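PDB 3CP3: pyridoxamine 5'-phosphate oxidase family protein from Corynebacterium diphtheriae NCTC 13129, which is of unknown function but belongs to the pyridoxamine 5'-phosphate oxidase family, many members of which bind flavin mononucleotide on a split beta-barrel. Local coordinates for residues A[11-15]-A[136-140]; A[59-63]-A[113-118]; A[106-111]-A[124-128]. The contacts are given in a common frame with arbitrary orientation. Residues are numbered along the deposited sequence.

In the fold
All three contacts draw on one antiparallel sheet, and strand 125-139 connects them: its start packs under helix 104-110 in contact 3, its end pairs with strand 12-15 in contact 1, and strand 57-62, which supplies one side of contact 2, is its neighbour. Contacts 2 and 3 lie 8 Å apart between centres and touch directly. Tyr59 OH is hydrogen-bonded to Glu106 OE2 at 2.6 Å, and Leu115 CD1 packs on Phe126 CE1 at 3.4 Å. Contact 1 lies on the opposite side of the chain's centre, 30 Å from contact 2 and 33 Å from contact 3 between centres, and it adjoins the second subunit. None of the three contacts includes a ligand atom.

Contact 1: residues A[11-15]-A[136-140]; sequences PITIL and GRAFV
Residues 12-15 and 136-139 run as neighbouring antiparallel strands, their short axes 4.5 Å apart at closest approach and their N-to-C directions 152° apart. The register pairs Ile12 with Phe139 (CA-CA 4.8 Å), Thr13 with Ala138 (5.1 Å) and Ile14 with Arg137 (4.7 Å). Thr13 and Ala138 form the hydrogen-bonded pair, Thr13 N to Ala138 O at 2.8 Å and Ala138 N to Thr13 O at 2.9 Å. Val140 N to Pro11 O and Leu15 N to Gly136 O, each 2.9 Å, extend the pairing outward, and a water bridges Leu15 O and Gly136 N. On one face lie Ile12, Ile14, Arg137 and Phe139; Ile12 (m, t) brings CG1 to 4.2 Å from Phe139 CD1. Thr13, Leu15 and Ala138 occupy the other face, where Leu15 (m, t) sets CD2 4.1 Å from Ala138 CB and also packs on helix 17-25. The Arg137 guanidinium reaches out to a salt bridge with Asp41 of the second subunit, while Phe139 packs on Pro44 of that subunit. The arrangement is an N-terminal edge strand added to the C-terminal strand beside the dimer interface, consistent with the split beta-barrel of the FMN-binding family.

Contact 2: residues A[59-63]-A[113-118]; sequences YFRTA and LGLKPW
This is a strand-to-loop packing contact, in which the irregular connection 113-118 lies along one side of strand 57-62 in the split beta-barrel fold expected of this family. The loop follows helix 104-110; its end-to-end direction is 14° from that of residues 59-63, yet the backbones stay well apart (Phe60 CA to Leu115 CA 7.7 Å, Ala63 CA to Trp118 CA 9.4 Å), so side chains bridge the gap. Tyr59, Arg61 and Ala63 direct their CA-to-CB bonds toward the loop, and Leu113, Leu115 and Trp118 answer them. Tyr59 (m) places CD2 3.7 Å from Leu113 CD1, its hydroxyl hydrogen-bonded to Glu106. A positive phi of 89° at Gly114 turns the chain between the two leucines. Arg61, with chi1 m and chi2 and chi3 t, extends between Leu115 and Trp118: Leu115 CD1 lies over one face of the guanidinium, 3.9 Å from Arg61 NE. Arg61 NH2 comes within 2.7 Å of Lys116 O, although the angle is poor for a hydrogen bond. Ala63 CB meets Trp118 CZ3 at 3.5 Å. The Trp118 indole (m) lies against the arginine's aliphatic part, with Arg61 CD 4.2 Å above the centroid of its six-membered ring, a CH-pi contact.

Contact 3: residues A[106-111]-A[124-128]; sequences EARHAD and YNFVR
Tyr124, just ahead of strand residues 125-128, takes the p rotamer and brings its OH to 3.5 Å from Asp111 OD1, too long to count as a bond. Helix 106-110 crosses the strand almost perpendicularly, at 89°, with 9.4 Å between their short axes, and the closest CA pair is Ala107 and Phe126 at 6.7 Å. Ala110 N donates to Glu106 O (2.7 Å), which puts Glu106 and Ala110 one turn apart with both CA-to-CB bonds toward the strand. In the m rotamer, the Phe126 ring receives Ala110 CB over one face, 3.8 Å from the centroid, as a CH-pi contact; Ala107 O lies 3.5 Å from Phe126 CE2, and Asp111 OD1 is at the ring edge, 3.4 Å from Phe126 CZ. Leu115 and Val101 also pack on this ring. Val127 turns its CA-to-CB bond away from the helix, and Arg128 turns back, its NE donating to Glu106 OE2 at 2.8 Å in a salt bridge. Glu106 is fully extended (t, t), while Arg128 NH1 pairs with Asp130. The chemistry is thus Phe126 packed against Ala107 and Ala110, with oxygens near other parts of its ring, flanked by a salt bridge whose carboxylate oxygen is shared with Tyr59.

Contact 1: residues A[11-15]-A[136-140]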
ATOM      1  N   PRO A  11       7.273  14.749  14.064  1.00 60.87           N
ATOM      2  CA  PRO A  11       6.003  14.173  13.628  1.00 59.48           C
ATOM      3  C   PRO A  11       6.083  12.671  13.315  1.00 57.87           C
ATOM      4  O   PRO A  11       5.036  12.038  13.156  1.00 57.83           O
ATOM      5  CB  PRO A  11       5.678  14.968  12.355  1.00 59.75           C
ATOM      6  CG  PRO A  11       7.020  15.310  11.779  1.00 60.37           C
ATOM      7  CD  PRO A  11       7.910  15.547  12.989  1.00 60.73           C
ATOM      8  N   ILE A  12       7.298  12.122  13.202  1.00 55.58           N
ATOM      9  CA  ILE A  12       7.478  10.698  12.906  1.00 53.17           C
ATOM     10  C   ILE A  12       8.217   9.996  14.043  1.00 51.00           C
ATOM     11  O   ILE A  12       9.372  10.330  14.365  1.00 51.71           O
ATOM     12  CB  ILE A  12       8.194  10.434  11.545  1.00 53.86           C
ATOM     13  CG1 ILE A  12       7.442  11.105  10.397  1.00 54.09           C
ATOM     14  CG2 ILE A  12       8.300   8.910  11.244  1.00 53.57           C
ATOM     15  CD1 ILE A  12       7.993  10.727   9.035  1.00 55.86           C
ATOM     16  N   THR A  13       7.525   9.037  14.663  1.00 47.15           N
ATOM     17  CA  THR A  13       8.107   8.235  15.725  1.00 42.70           C
ATOM     18  C   THR A  13       8.466   6.941  15.049  1.00 40.13           C
ATOM     19  O   THR A  13       7.653   6.360  14.322  1.00 38.42           O
ATOM     20  CB  THR A  13       7.117   8.021  16.865  1.00 42.79           C
ATOM     21  OG1 THR A  13       6.874   9.271  17.516  1.00 43.14           O
ATOM     22  CG2 THR A  13       7.660   7.046  17.904  1.00 42.57           C
ATOM     23  N   ILE A  14       9.695   6.498  15.246  1.00 37.14           N
ATOM     24  CA  ILE A  14      10.096   5.204  14.728  1.00 35.40           C
ATOM     25  C   ILE A  14       9.690   4.212  15.805  1.00 33.90           C
ATOM     26  O   ILE A  14      10.079   4.389  16.960  1.00 31.37           O
ATOM     27  CB  ILE A  14      11.616   5.120  14.480  1.00 36.03           C
ATOM     28  CG1 ILE A  14      12.070   6.260  13.538  1.00 38.64           C
ATOM     29  CG2 ILE A  14      12.024   3.737  13.974  1.00 35.60           C
ATOM     30  CD1 ILE A  14      11.227   6.376  12.270  1.00 44.36           C
ATOM     31  N   LEU A  15       8.914   3.188  15.430  1.00 31.08           N
ATOM     32  CA  LEU A  15       8.522   2.147  16.391  1.00 30.41           C
ATOM     33  C   LEU A  15       9.599   1.082  16.545  1.00 29.82           C
ATOM     34  O   LEU A  15      10.388   0.833  15.614  1.00 29.68           O
ATOM     35  CB  LEU A  15       7.171   1.505  16.017  1.00 30.07           C
ATOM     36  CG  LEU A  15       6.051   2.512  15.687  1.00 29.43           C
ATOM     37  CD1 LEU A  15       4.752   1.844  15.118  1.00 25.97           C
ATOM     38  CD2 LEU A  15       5.746   3.309  16.920  1.00 28.06           C
ATOM     39  N   GLY A 136       8.461   0.235  11.466  1.00 28.26           N
ATOM     40  CA  GLY A 136       7.162   0.739  11.915  1.00 26.90           C
ATOM     41  C   GLY A 136       7.290   2.211  12.134  1.00 27.29           C
ATOM     42  O   GLY A 136       8.311   2.676  12.612  1.00 26.09           O
ATOM     43  N   ARG A 137       6.235   2.951  11.850  1.00 27.18           N
ATOM     44  CA  ARG A 137       6.271   4.396  12.064  1.00 30.76           C
ATOM     45  C   ARG A 137       4.935   4.815  12.618  1.00 30.58           C
ATOM     46  O   ARG A 137       3.918   4.254  12.229  1.00 31.07           O
ATOM     47  CB  ARG A 137       6.478   5.082  10.702  1.00 31.86           C
ATOM     48  CG  ARG A 137       7.806   4.754  10.073  1.00 38.18           C
ATOM     49  CD  ARG A 137       7.992   5.466   8.747  1.00 47.92           C
ATOM     50  NE  ARG A 137       7.512   4.663   7.635  1.00 54.43           N
ATOM     51  CZ  ARG A 137       8.015   4.745   6.395  1.00 57.68           C
ATOM     52  NH1 ARG A 137       9.005   5.589   6.133  1.00 58.30           N
ATOM     53  NH2 ARG A 137       7.532   3.973   5.425  1.00 57.22           N
ATOM     54  N   ALA A 138       4.941   5.799  13.497  1.00 31.92           N
ATOM     55  CA  ALA A 138       3.739   6.463  13.873  1.00 33.56           C
ATOM     56  C   ALA A 138       3.930   7.919  13.459  1.00 35.53           C
ATOM     57  O   ALA A 138       4.992   8.515  13.645  1.00 36.43           O
ATOM     58  CB  ALA A 138       3.506   6.386  15.401  1.00 32.02           C
ATOM     59  N   PHE A 139       2.850   8.479  12.964  1.00 38.48           N
ATOM     60  CA  PHE A 139       2.783   9.844  12.483  1.00 41.21           C
ATOM     61  C   PHE A 139       1.802  10.650  13.334  1.00 41.93           C
ATOM     62  O   PHE A 139       0.659  10.253  13.439  1.00 42.46           O
ATOM     63  CB  PHE A 139       2.245   9.787  11.043  1.00 41.26           C
ATOM     64  CG  PHE A 139       2.893   8.732  10.169  1.00 42.47           C
ATOM     65  CD1 PHE A 139       3.901   9.089   9.252  1.00 44.56           C
ATOM     66  CD2 PHE A 139       2.453   7.395  10.200  1.00 41.60           C
ATOM     67  CE1 PHE A 139       4.485   8.113   8.414  1.00 40.05           C
ATOM     68  CE2 PHE A 139       3.033   6.410   9.390  1.00 42.26           C
ATOM     69  CZ  PHE A 139       4.066   6.783   8.469  1.00 42.53           C
ATOM     70  N   VAL A 140       2.234  11.770  13.923  1.00 43.14           N
ATOM     71  CA  VAL A 140       1.347  12.669  14.660  1.00 44.54           C
ATOM     72  C   VAL A 140       1.448  14.113  14.151  1.00 45.08           C
ATOM     73  O   VAL A 140       0.493  14.641  13.578  1.00 45.40           O
ATOM     74  CB  VAL A 140       1.639  12.649  16.180  1.00 44.97           C
ATOM     75  CG1 VAL A 140       0.904  13.790  16.906  1.00 45.94           C
ATOM     76  CG2 VAL A 140       1.273  11.286  16.771  1.00 46.40           C
TER
HETATM   77  O   HOH W   1      10.652  -0.144  13.215  1.00 39.92           O

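Contact 2: residues A[59-63]-A[113-118]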
ATOM      1  N   TYR A  59       2.152 -15.458   5.849  1.00 28.65           N
ATOM      2  CA  TYR A  59       1.482 -16.274   4.832  1.00 28.71           C
ATOM      3  C   TYR A  59       0.234 -15.591   4.338  1.00 28.96           C
ATOM      4  O   TYR A  59      -0.524 -15.000   5.128  1.00 27.74           O
ATOM      5  CB  TYR A  59       1.039 -17.615   5.430  1.00 28.30           C
ATOM      6  CG  TYR A  59       2.184 -18.525   5.723  1.00 29.29           C
ATOM      7  CD1 TYR A  59       2.731 -19.332   4.710  1.00 27.25           C
ATOM      8  CD2 TYR A  59       2.750 -18.579   6.988  1.00 29.87           C
ATOM      9  CE1 TYR A  59       3.806 -20.184   4.984  1.00 31.57           C
ATOM     10  CE2 TYR A  59       3.815 -19.468   7.262  1.00 33.04           C
ATOM     11  CZ  TYR A  59       4.347 -20.229   6.251  1.00 29.54           C
ATOM     12  OH  TYR A  59       5.385 -21.099   6.502  1.00 30.42           O
ATOM     13  N   PHE A  60      -0.017 -15.732   3.042  1.00 28.24           N
ATOM     14  CA  PHE A  60      -1.275 -15.352   2.448  1.00 29.33           C
ATOM     15  C   PHE A  60      -1.604 -16.335   1.323  1.00 31.53           C
ATOM     16  O   PHE A  60      -0.822 -17.237   1.047  1.00 30.61           O
ATOM     17  CB  PHE A  60      -1.221 -13.852   2.012  1.00 29.33           C
ATOM     18  CG  PHE A  60      -0.250 -13.557   0.897  1.00 29.37           C
ATOM     19  CD1 PHE A  60      -0.666 -13.637  -0.434  1.00 28.82           C
ATOM     20  CD2 PHE A  60       1.057 -13.221   1.164  1.00 29.73           C
ATOM     21  CE1 PHE A  60       0.232 -13.346  -1.460  1.00 28.87           C
ATOM     22  CE2 PHE A  60       1.976 -12.993   0.135  1.00 30.40           C
ATOM     23  CZ  PHE A  60       1.563 -13.039  -1.171  1.00 28.71           C
ATOM     24  N   ARG A  61      -2.810 -16.246   0.769  1.00 33.81           N
ATOM     25  CA  ARG A  61      -3.232 -17.105  -0.300  1.00 37.20           C
ATOM     26  C   ARG A  61      -3.358 -16.371  -1.582  1.00 38.54           C
ATOM     27  O   ARG A  61      -3.730 -15.226  -1.579  1.00 37.39           O
ATOM     28  CB  ARG A  61      -4.593 -17.668  -0.003  1.00 36.78           C
ATOM     29  CG  ARG A  61      -4.584 -18.606   1.122  1.00 42.89           C
ATOM     30  CD  ARG A  61      -5.933 -18.615   1.764  1.00 47.24           C
ATOM     31  NE  ARG A  61      -6.031 -19.821   2.551  1.00 53.46           N
ATOM     32  CZ  ARG A  61      -7.082 -20.173   3.276  1.00 53.96           C
ATOM     33  NH1 ARG A  61      -7.034 -21.312   3.962  1.00 54.97           N
ATOM     34  NH2 ARG A  61      -8.159 -19.394   3.308  1.00 52.67           N
ATOM     35  N   THR A  62      -3.110 -17.077  -2.682  1.00 41.49           N
ATOM     36  CA  THR A  62      -3.360 -16.562  -4.014  1.00 44.89           C
ATOM     37  C   THR A  62      -4.237 -17.545  -4.786  1.00 46.16           C
ATOM     38  O   THR A  62      -3.838 -18.700  -5.006  1.00 46.54           O
ATOM     39  CB  THR A  62      -2.037 -16.281  -4.809  1.00 45.41           C
ATOM     40  OG1 THR A  62      -1.135 -17.395  -4.724  1.00 48.06           O
ATOM     41  CG2 THR A  62      -1.359 -15.117  -4.263  1.00 47.78           C
ATOM     42  N   ALA A  63      -5.453 -17.119  -5.134  1.00 47.12           N
ATOM     43  CA  ALA A  63      -6.268 -17.896  -6.062  1.00 47.96           C
ATOM     44  C   ALA A  63      -5.711 -17.757  -7.461  1.00 47.95           C
ATOM     45  O   ALA A  63      -5.534 -18.759  -8.118  1.00 49.50           O
ATOM     46  CB  ALA A  63      -7.742 -17.478  -6.032  1.00 48.43           C
ATOM     47  N   LEU A 113      -3.192 -21.633  10.792  1.00 38.81           N
ATOM     48  CA  LEU A 113      -2.891 -20.312  11.325  1.00 39.98           C
ATOM     49  C   LEU A 113      -4.078 -19.346  11.405  1.00 40.51           C
ATOM     50  O   LEU A 113      -3.930 -18.242  11.920  1.00 41.21           O
ATOM     51  CB  LEU A 113      -1.735 -19.694  10.553  1.00 39.62           C
ATOM     52  CG  LEU A 113      -0.414 -20.483  10.644  1.00 41.30           C
ATOM     53  CD1 LEU A 113       0.643 -19.829   9.778  1.00 41.36           C
ATOM     54  CD2 LEU A 113       0.082 -20.619  12.087  1.00 41.61           C
ATOM     55  N   GLY A 114      -5.232 -19.750  10.885  1.00 41.83           N
ATOM     56  CA  GLY A 114      -6.464 -18.970  11.010  1.00 42.93           C
ATOM     57  C   GLY A 114      -6.721 -17.933   9.918  1.00 44.40           C
ATOM     58  O   GLY A 114      -7.318 -16.882  10.193  1.00 44.98           O
ATOM     59  N   LEU A 115      -6.275 -18.193   8.685  1.00 44.26           N
ATOM     60  CA  LEU A 115      -6.681 -17.354   7.551  1.00 44.58           C
ATOM     61  C   LEU A 115      -8.148 -17.601   7.263  1.00 46.20           C
ATOM     62  O   LEU A 115      -8.628 -18.705   7.459  1.00 45.56           O
ATOM     63  CB  LEU A 115      -5.885 -17.690   6.307  1.00 43.81           C
ATOM     64  CG  LEU A 115      -4.433 -17.265   6.226  1.00 41.88           C
ATOM     65  CD1 LEU A 115      -3.721 -18.138   5.210  1.00 40.77           C
ATOM     66  CD2 LEU A 115      -4.334 -15.785   5.842  1.00 40.60           C
ATOM     67  N   LYS A 116      -8.856 -16.593   6.771  1.00 48.52           N
ATOM     68  CA  LYS A 116     -10.285 -16.753   6.497  1.00 51.31           C
ATOM     69  C   LYS A 116     -10.555 -17.792   5.386  1.00 52.42           C
ATOM     70  O   LYS A 116     -10.009 -17.684   4.296  1.00 53.03           O
ATOM     71  CB  LYS A 116     -10.916 -15.401   6.136  1.00 51.71           C
ATOM     72  CG  LYS A 116     -11.188 -14.478   7.331  1.00 53.61           C
ATOM     73  CD  LYS A 116     -10.097 -13.426   7.476  1.00 56.16           C
ATOM     74  CE  LYS A 116     -10.451 -12.396   8.551  1.00 56.57           C
ATOM     75  NZ  LYS A 116     -10.124 -12.893   9.911  1.00 55.30           N
ATOM     76  N   PRO A 117     -11.407 -18.797   5.654  1.00 53.71           N
ATOM     77  CA  PRO A 117     -11.712 -19.746   4.571  1.00 54.36           C
ATOM     78  C   PRO A 117     -12.276 -19.072   3.306  1.00 54.79           C
ATOM     79  O   PRO A 117     -13.073 -18.133   3.393  1.00 55.20           O
ATOM     80  CB  PRO A 117     -12.776 -20.664   5.198  1.00 54.24           C
ATOM     81  CG  PRO A 117     -12.544 -20.557   6.681  1.00 54.01           C
ATOM     82  CD  PRO A 117     -12.127 -19.137   6.902  1.00 53.98           C
ATOM     83  N   TRP A 118     -11.862 -19.554   2.145  1.00 55.14           N
ATOM     84  CA  TRP A 118     -12.428 -19.072   0.897  1.00 55.61           C
ATOM     85  C   TRP A 118     -13.654 -19.900   0.489  1.00 56.27           C
ATOM     86  O   TRP A 118     -14.112 -20.768   1.245  1.00 56.22           O
ATOM     87  CB  TRP A 118     -11.358 -19.077  -0.197  1.00 55.39           C
ATOM     88  CG  TRP A 118     -10.433 -17.890  -0.138  1.00 55.14           C
ATOM     89  CD1 TRP A 118     -10.549 -16.783   0.675  1.00 55.18           C
ATOM     90  CD2 TRP A 118      -9.281 -17.662  -0.955  1.00 54.23           C
ATOM     91  NE1 TRP A 118      -9.528 -15.896   0.423  1.00 54.30           N
ATOM     92  CE2 TRP A 118      -8.735 -16.407  -0.572  1.00 54.62           C
ATOM     93  CE3 TRP A 118      -8.649 -18.396  -1.967  1.00 53.60           C
ATOM     94  CZ2 TRP A 118      -7.589 -15.875  -1.169  1.00 53.28           C
ATOM     95  CZ3 TRP A 118      -7.507 -17.864  -2.558  1.00 54.02           C
ATOM     96  CH2 TRP A 118      -6.994 -16.611  -2.159  1.00 53.91           C
TER

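Contact 3: residues A[106-111]-A[124-128]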
ATOM      1  N   GLU A 106       4.575 -27.808   5.105  1.00 35.18           N
ATOM      2  CA  GLU A 106       4.441 -26.358   5.350  1.00 33.55           C
ATOM      3  C   GLU A 106       3.046 -25.772   4.953  1.00 32.82           C
ATOM      4  O   GLU A 106       2.460 -25.000   5.726  1.00 34.24           O
ATOM      5  CB  GLU A 106       5.604 -25.566   4.737  1.00 33.99           C
ATOM      6  CG  GLU A 106       5.498 -24.071   5.052  1.00 33.60           C
ATOM      7  CD  GLU A 106       6.615 -23.238   4.463  1.00 38.21           C
ATOM      8  OE1 GLU A 106       7.665 -23.840   4.138  1.00 39.89           O
ATOM      9  OE2 GLU A 106       6.434 -21.980   4.346  1.00 35.12           O
ATOM     10  N   ALA A 107       2.522 -26.093   3.762  1.00 31.84           N
ATOM     11  CA  ALA A 107       1.089 -25.882   3.444  1.00 32.00           C
ATOM     12  C   ALA A 107       0.086 -26.284   4.563  1.00 32.31           C
ATOM     13  O   ALA A 107      -0.871 -25.541   4.878  1.00 30.75           O
ATOM     14  CB  ALA A 107       0.718 -26.604   2.159  1.00 32.40           C
ATOM     15  N   ARG A 108       0.298 -27.473   5.126  1.00 31.46           N
ATOM     16  CA  ARG A 108      -0.518 -28.013   6.204  1.00 32.15           C
ATOM     17  C   ARG A 108      -0.445 -27.155   7.484  1.00 32.12           C
ATOM     18  O   ARG A 108      -1.460 -26.789   8.091  1.00 31.56           O
ATOM     19  CB  ARG A 108      -0.075 -29.456   6.468  1.00 32.24           C
ATOM     20  CG  ARG A 108      -0.891 -30.214   7.462  1.00 33.31           C
ATOM     21  CD  ARG A 108      -0.526 -31.727   7.458  1.00 36.67           C
ATOM     22  NE  ARG A 108      -0.465 -32.338   6.113  1.00 42.13           N
ATOM     23  CZ  ARG A 108       0.560 -33.074   5.625  1.00 44.98           C
ATOM     24  NH1 ARG A 108       1.649 -33.336   6.360  1.00 46.27           N
ATOM     25  NH2 ARG A 108       0.493 -33.573   4.390  1.00 43.79           N
ATOM     26  N   HIS A 109       0.781 -26.840   7.871  1.00 33.09           N
ATOM     27  CA  HIS A 109       1.088 -25.850   8.891  1.00 33.53           C
ATOM     28  C   HIS A 109       0.449 -24.442   8.634  1.00 33.34           C
ATOM     29  O   HIS A 109      -0.213 -23.906   9.501  1.00 33.44           O
ATOM     30  CB  HIS A 109       2.614 -25.736   9.044  1.00 33.17           C
ATOM     31  CG  HIS A 109       3.043 -24.538   9.817  1.00 34.17           C
ATOM     32  ND1 HIS A 109       2.759 -24.381  11.156  1.00 34.71           N
ATOM     33  CD2 HIS A 109       3.675 -23.405   9.424  1.00 31.69           C
ATOM     34  CE1 HIS A 109       3.217 -23.209  11.558  1.00 34.54           C
ATOM     35  NE2 HIS A 109       3.789 -22.610  10.532  1.00 33.60           N
ATOM     36  N   ALA A 110       0.642 -23.877   7.450  1.00 33.51           N
ATOM     37  CA  ALA A 110       0.032 -22.580   7.106  1.00 33.95           C
ATOM     38  C   ALA A 110      -1.506 -22.607   7.272  1.00 34.60           C
ATOM     39  O   ALA A 110      -2.104 -21.626   7.713  1.00 33.39           O
ATOM     40  CB  ALA A 110       0.410 -22.187   5.713  1.00 33.68           C
ATOM     41  N   ASP A 111      -2.109 -23.754   6.961  1.00 35.16           N
ATOM     42  CA  ASP A 111      -3.553 -23.954   7.075  1.00 36.68           C
ATOM     43  C   ASP A 111      -4.111 -23.992   8.513  1.00 36.94           C
ATOM     44  O   ASP A 111      -5.332 -24.070   8.704  1.00 36.63           O
ATOM     45  CB  ASP A 111      -3.961 -25.210   6.321  1.00 37.53           C
ATOM     46  CG  ASP A 111      -5.355 -25.112   5.746  1.00 39.50           C
ATOM     47  OD1 ASP A 111      -5.639 -24.109   5.049  1.00 45.03           O
ATOM     48  OD2 ASP A 111      -6.161 -26.023   5.993  1.00 41.23           O
ATOM     49  N   TYR A 124      -6.114 -22.837  -4.731  1.00 43.43           N
ATOM     50  CA  TYR A 124      -5.243 -21.751  -4.297  1.00 40.85           C
ATOM     51  C   TYR A 124      -3.866 -22.262  -3.888  1.00 38.97           C
ATOM     52  O   TYR A 124      -3.669 -23.466  -3.736  1.00 38.14           O
ATOM     53  CB  TYR A 124      -5.903 -21.018  -3.136  1.00 40.62           C
ATOM     54  CG  TYR A 124      -6.073 -21.827  -1.873  1.00 40.78           C
ATOM     55  CD1 TYR A 124      -5.059 -21.861  -0.897  1.00 40.13           C
ATOM     56  CD2 TYR A 124      -7.254 -22.529  -1.628  1.00 40.86           C
ATOM     57  CE1 TYR A 124      -5.225 -22.590   0.277  1.00 37.74           C
ATOM     58  CE2 TYR A 124      -7.423 -23.257  -0.455  1.00 40.15           C
ATOM     59  CZ  TYR A 124      -6.402 -23.262   0.488  1.00 39.69           C
ATOM     60  OH  TYR A 124      -6.563 -23.976   1.631  1.00 41.71           O
ATOM     61  N   ASN A 125      -2.917 -21.344  -3.713  1.00 36.80           N
ATOM     62  CA  ASN A 125      -1.659 -21.683  -3.073  1.00 34.60           C
ATOM     63  C   ASN A 125      -1.448 -20.721  -1.920  1.00 32.61           C
ATOM     64  O   ASN A 125      -1.874 -19.572  -2.000  1.00 34.06           O
ATOM     65  CB  ASN A 125      -0.467 -21.525  -4.025  1.00 34.68           C
ATOM     66  CG  ASN A 125      -0.356 -22.600  -5.091  1.00 38.25           C
ATOM     67  OD1 ASN A 125      -0.027 -22.261  -6.232  1.00 41.97           O
ATOM     68  ND2 ASN A 125      -0.538 -23.889  -4.737  1.00 36.18           N
ATOM     69  N   PHE A 126      -0.712 -21.139  -0.904  1.00 30.48           N
ATOM     70  CA  PHE A 126      -0.169 -20.214   0.094  1.00 31.17           C
ATOM     71  C   PHE A 126       1.080 -19.556  -0.484  1.00 30.25           C
ATOM     72  O   PHE A 126       1.792 -20.210  -1.255  1.00 30.73           O
ATOM     73  CB  PHE A 126       0.209 -21.015   1.323  1.00 30.57           C
ATOM     74  CG  PHE A 126      -0.983 -21.476   2.114  1.00 31.41           C
ATOM     75  CD1 PHE A 126      -1.684 -20.582   2.911  1.00 34.06           C
ATOM     76  CD2 PHE A 126      -1.414 -22.770   2.034  1.00 34.52           C
ATOM     77  CE1 PHE A 126      -2.804 -21.043   3.656  1.00 34.87           C
ATOM     78  CE2 PHE A 126      -2.519 -23.222   2.760  1.00 37.05           C
ATOM     79  CZ  PHE A 126      -3.198 -22.327   3.566  1.00 33.17           C
ATOM     80  N   VAL A 127       1.353 -18.315  -0.131  1.00 29.14           N
ATOM     81  CA  VAL A 127       2.629 -17.675  -0.460  1.00 28.90           C
ATOM     82  C   VAL A 127       3.213 -17.373   0.911  1.00 29.11           C
ATOM     83  O   VAL A 127       2.447 -17.013   1.813  1.00 27.96           O
ATOM     84  CB  VAL A 127       2.383 -16.388  -1.279  1.00 29.65           C
ATOM     85  CG1 VAL A 127       3.684 -15.637  -1.570  1.00 30.36           C
ATOM     86  CG2 VAL A 127       1.656 -16.751  -2.579  1.00 31.13           C
ATOM     87  N   ARG A 128       4.512 -17.628   1.098  1.00 28.83           N
ATOM     88  CA  ARG A 128       5.248 -17.296   2.308  1.00 28.68           C
ATOM     89  C   ARG A 128       6.151 -16.105   2.019  1.00 29.50           C
ATOM     90  O   ARG A 128       6.861 -16.108   1.019  1.00 27.51           O
ATOM     91  CB  ARG A 128       6.176 -18.451   2.715  1.00 29.26           C
ATOM     92  CG  ARG A 128       6.901 -18.246   4.061  1.00 31.70           C
ATOM     93  CD  ARG A 128       8.287 -18.911   4.051  1.00 36.34           C
ATOM     94  NE  ARG A 128       8.276 -20.132   3.253  1.00 37.71           N
ATOM     95  CZ  ARG A 128       9.209 -20.494   2.384  1.00 40.29           C
ATOM     96  NH1 ARG A 128      10.298 -19.744   2.153  1.00 38.44           N
ATOM     97  NH2 ARG A 128       9.050 -21.635   1.723  1.00 40.80           N
TER